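Local structure of putative uncharacterized protein (Dictyostelium purpureum, 4R12) at residues Gln33-Leu47 / Ala168-Ile181. The protein is nicastrin, probably an essential subunit of the gamma-secretase complex, which cleaves membrane proteins such as Notch receptors and APP within the membrane. Residues are numbered along the deposited sequence; the frame is centred on the assembly and turned at random.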
# COMPACT_ATOMS: atom_id res chain seq x y z
N GLN A 33 19.40 -0.76 9.11
CA GLN A 33 18.61 0.40 8.74
C GLN A 33 18.71 0.57 7.25
O GLN A 33 19.68 0.10 6.62
CB GLN A 33 19.13 1.65 9.47
CG GLN A 33 20.56 2.03 9.08
CD GLN A 33 21.17 3.12 9.95
OE1 GLN A 33 20.49 3.72 10.79
NE2 GLN A 33 22.46 3.37 9.77
N PHE A 34 17.71 1.23 6.67
CA PHE A 34 17.77 1.61 5.27
C PHE A 34 17.03 2.92 5.06
O PHE A 34 16.38 3.43 5.98
CB PHE A 34 17.22 0.49 4.35
CG PHE A 34 15.76 0.14 4.57
CD1 PHE A 34 15.40 -0.86 5.47
CD2 PHE A 34 14.76 0.77 3.84
CE1 PHE A 34 14.05 -1.21 5.65
CE2 PHE A 34 13.41 0.43 4.01
CZ PHE A 34 13.06 -0.56 4.92
N GLY A 35 17.16 3.49 3.87
CA GLY A 35 16.63 4.81 3.63
C GLY A 35 17.63 5.88 4.01
O GLY A 35 18.83 5.61 4.19
N CYS A 36 17.14 7.10 4.18
CA CYS A 36 18.01 8.27 4.20
C CYS A 36 17.72 9.18 5.38
O CYS A 36 16.66 9.12 6.00
CB CYS A 36 17.85 9.07 2.91
SG CYS A 36 17.54 8.11 1.41
N SER A 37 18.68 10.06 5.66
CA SER A 37 18.50 11.13 6.61
C SER A 37 19.43 12.27 6.25
O SER A 37 20.49 12.05 5.67
CB SER A 37 18.79 10.64 8.04
OG SER A 37 18.67 11.71 8.96
N SER A 38 19.03 13.49 6.58
CA SER A 38 19.98 14.58 6.55
C SER A 38 20.79 14.56 7.84
O SER A 38 20.43 13.87 8.81
CB SER A 38 19.28 15.93 6.39
OG SER A 38 18.51 16.24 7.54
N LYS A 39 21.91 15.28 7.85
CA LYS A 39 22.61 15.53 9.09
C LYS A 39 21.75 16.42 9.96
O LYS A 39 20.79 17.06 9.48
CB LYS A 39 23.98 16.18 8.83
CG LYS A 39 25.04 15.23 8.27
CD LYS A 39 25.57 14.30 9.35
CE LYS A 39 26.68 13.38 8.84
NZ LYS A 39 27.34 13.94 7.62
N HIS A 40 22.07 16.46 11.25
CA HIS A 40 21.45 17.40 12.15
C HIS A 40 21.71 18.81 11.62
O HIS A 40 22.86 19.18 11.38
CB HIS A 40 22.00 17.24 13.57
CG HIS A 40 21.21 17.96 14.61
ND1 HIS A 40 21.65 19.13 15.19
CD2 HIS A 40 20.02 17.69 15.18
CE1 HIS A 40 20.76 19.55 16.08
NE2 HIS A 40 19.76 18.69 16.09
N GLY A 41 20.65 19.58 11.38
CA GLY A 41 20.79 20.92 10.85
C GLY A 41 20.70 20.99 9.33
O GLY A 41 20.86 22.06 8.74
N GLY A 42 20.49 19.85 8.69
CA GLY A 42 20.27 19.80 7.25
C GLY A 42 21.53 19.71 6.40
O GLY A 42 22.64 19.85 6.90
N ASN A 43 21.35 19.48 5.11
CA ASN A 43 22.47 19.38 4.18
C ASN A 43 22.32 20.39 3.05
O ASN A 43 21.25 20.54 2.47
CB ASN A 43 22.57 17.97 3.59
CG ASN A 43 23.01 16.93 4.60
OD1 ASN A 43 22.33 16.67 5.59
ND2 ASN A 43 24.15 16.29 4.33
N SER A 44 23.41 21.07 2.72
CA SER A 44 23.38 22.08 1.67
C SER A 44 24.59 21.93 0.76
O SER A 44 25.57 21.31 1.13
CB SER A 44 23.33 23.49 2.28
OG SER A 44 24.48 23.72 3.09
N GLY A 45 24.49 22.50 -0.44
CA GLY A 45 25.57 22.41 -1.40
C GLY A 45 25.23 23.04 -2.73
O GLY A 45 24.10 23.50 -2.95
N ILE A 46 26.21 23.07 -3.63
CA ILE A 46 26.01 23.58 -4.98
C ILE A 46 25.23 22.55 -5.82
O ILE A 46 25.49 21.35 -5.75
CB ILE A 46 27.37 23.91 -5.64
CG1 ILE A 46 27.19 24.62 -6.98
CG2 ILE A 46 28.22 22.65 -5.82
CD1 ILE A 46 26.80 26.07 -6.84
N LEU A 47 24.24 23.02 -6.58
CA LEU A 47 23.48 22.12 -7.44
C LEU A 47 24.32 21.67 -8.63
O LEU A 47 24.91 22.49 -9.34
CB LEU A 47 22.20 22.80 -7.93
CG LEU A 47 21.15 23.16 -6.88
CD1 LEU A 47 19.97 23.85 -7.53
CD2 LEU A 47 20.69 21.91 -6.13
N ALA A 168 26.11 31.44 -8.33
CA ALA A 168 25.50 30.17 -8.75
C ALA A 168 24.38 29.67 -7.83
O ALA A 168 24.10 30.25 -6.79
CB ALA A 168 26.58 29.10 -8.88
N TRP A 169 23.74 28.57 -8.24
CA TRP A 169 22.58 28.05 -7.52
C TRP A 169 22.89 26.88 -6.60
O TRP A 169 23.62 25.96 -6.97
CB TRP A 169 21.51 27.61 -8.52
CG TRP A 169 20.81 28.75 -9.18
CD1 TRP A 169 21.11 29.31 -10.40
CD2 TRP A 169 19.69 29.48 -8.67
NE1 TRP A 169 20.24 30.34 -10.67
CE2 TRP A 169 19.36 30.47 -9.62
CE3 TRP A 169 18.94 29.40 -7.49
CZ2 TRP A 169 18.31 31.36 -9.43
CZ3 TRP A 169 17.89 30.28 -7.31
CH2 TRP A 169 17.59 31.25 -8.28
N GLY A 170 22.32 26.91 -5.40
CA GLY A 170 22.47 25.84 -4.43
C GLY A 170 21.16 25.50 -3.75
O GLY A 170 20.15 26.16 -3.99
N ALA A 171 21.17 24.47 -2.91
CA ALA A 171 19.97 24.07 -2.17
C ALA A 171 20.29 23.50 -0.80
O ALA A 171 21.41 23.06 -0.55
CB ALA A 171 19.17 23.05 -2.97
N GLU A 172 19.30 23.53 0.08
CA GLU A 172 19.42 22.86 1.37
C GLU A 172 18.28 21.87 1.56
O GLU A 172 17.11 22.20 1.34
CB GLU A 172 19.43 23.87 2.53
CG GLU A 172 19.29 23.23 3.90
CD GLU A 172 19.44 24.22 5.04
OE1 GLU A 172 20.23 25.18 4.89
OE2 GLU A 172 18.78 24.05 6.08
N LEU A 173 18.64 20.66 1.97
CA LEU A 173 17.68 19.60 2.25
C LEU A 173 17.64 19.29 3.75
O LEU A 173 18.64 18.84 4.34
CB LEU A 173 18.04 18.33 1.45
CG LEU A 173 17.82 18.26 -0.06
CD1 LEU A 173 18.62 19.30 -0.84
CD2 LEU A 173 18.15 16.85 -0.59
N ASP A 174 16.49 19.52 4.37
CA ASP A 174 16.26 19.20 5.78
C ASP A 174 15.36 17.98 5.92
O ASP A 174 14.18 18.02 5.55
CB ASP A 174 15.61 20.38 6.51
CG ASP A 174 16.40 21.66 6.39
OD1 ASP A 174 17.63 21.61 6.58
OD2 ASP A 174 15.79 22.71 6.10
N SER A 175 15.91 16.90 6.46
CA SER A 175 15.13 15.71 6.76
C SER A 175 15.84 14.90 7.81
O SER A 175 16.28 13.78 7.56
CB SER A 175 14.88 14.87 5.49
OG SER A 175 16.09 14.38 4.95
N PHE A 176 15.97 15.47 9.01
CA PHE A 176 16.69 14.81 10.09
C PHE A 176 15.86 13.71 10.73
O PHE A 176 14.79 13.97 11.28
CB PHE A 176 17.11 15.79 11.18
CG PHE A 176 17.83 15.11 12.32
CD1 PHE A 176 19.11 14.61 12.14
CD2 PHE A 176 17.21 14.93 13.54
CE1 PHE A 176 19.77 13.96 13.17
CE2 PHE A 176 17.86 14.29 14.59
CZ PHE A 176 19.14 13.80 14.40
N MET A 177 16.37 12.48 10.65
CA MET A 177 15.70 11.31 11.20
C MET A 177 16.24 10.99 12.58
O MET A 177 17.42 10.69 12.74
CB MET A 177 15.88 10.11 10.26
CG MET A 177 15.32 10.34 8.85
SD MET A 177 13.52 10.38 8.82
CE MET A 177 13.23 11.76 7.72
N GLN A 178 15.38 11.07 13.59
CA GLN A 178 15.82 10.85 14.96
C GLN A 178 16.24 9.41 15.21
O GLN A 178 17.17 9.15 15.95
CB GLN A 178 14.73 11.23 15.95
CG GLN A 178 14.42 12.69 16.02
CD GLN A 178 13.58 13.02 17.22
OE1 GLN A 178 14.10 13.25 18.32
NE2 GLN A 178 12.26 13.03 17.03
N GLY A 179 15.54 8.48 14.57
CA GLY A 179 15.83 7.07 14.75
C GLY A 179 16.97 6.58 13.88
O GLY A 179 17.11 6.99 12.73
N ALA A 180 17.78 5.69 14.42
CA ALA A 180 18.99 5.27 13.74
C ALA A 180 19.47 3.92 14.26
O ALA A 180 18.99 3.43 15.29
CB ALA A 180 20.08 6.32 13.92
N ILE A 181 20.36 3.31 13.50
CA ILE A 181 21.07 2.12 13.88
C ILE A 181 20.31 0.83 13.73
O ILE A 181 20.59 0.08 12.87
CB ILE A 181 21.64 2.26 15.29
CG1 ILE A 181 22.58 3.45 15.29
CG2 ILE A 181 22.37 1.01 15.69
CD1 ILE A 181 22.95 3.91 16.66
O HOH W 1 19.86 10.38 11.88
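Ser37 and Ser38 reach the chain just after strand 169-174 through different rotations: in Ser37 OG stands opposite the backbone N (chi1 178°), which brings it to the amide of Met177, whereas in Ser38 OG sits between N and the carbonyl carbon (chi1 67°) and meets the amide of Ser175. Met177 N donates to Ser37 OG at 3.0 Å, and that hydroxyl in turn donates to Ser38 O, in the carbonyl plane and on a lone pair. Ser38 is held twice by Ser175, its N donating to Ser175 O almost straight but from above the carbonyl plane, and its OG accepting from Ser175 N at 2.9 Å. The same OG donates to Lys39 O, which Gly42 N reaches from the opposite face, closing the type II turn 39-42. An alanine in place of Ser37 would probably leave the Met177 amide without its acceptor and Ser38 O without the hydroxyl donor. Within the turn, His40 directs its edge at the face of Phe176, His40 CD2 standing 4.0 Å above the plane of the Phe176 ring, over its centre, in a T-shaped pair with planes at 86°. A side chain on Gly42 would run into Asp174 OD1, which already lies 3.3 Å from Gly42 CA, and the backbone angles here by themselves call for glycine. Beyond it the strands run antiparallel, with hydrogen-bonded pairs Asn43-Leu173 and Gly45-Ala171 and a further bond from Leu47 N to Trp169 O. Leu47 CD2 packs on Ala171 CB at 3.7 Å, while helix 148-160 touches both Leu47 and Trp169. Strand 169-174 lies between 43-50 and 581-586, antiparallel to each, whereas 43-50 continues in parallel to 67-72: a mixed sheet flanked by helix, within the small lobe of nicastrin.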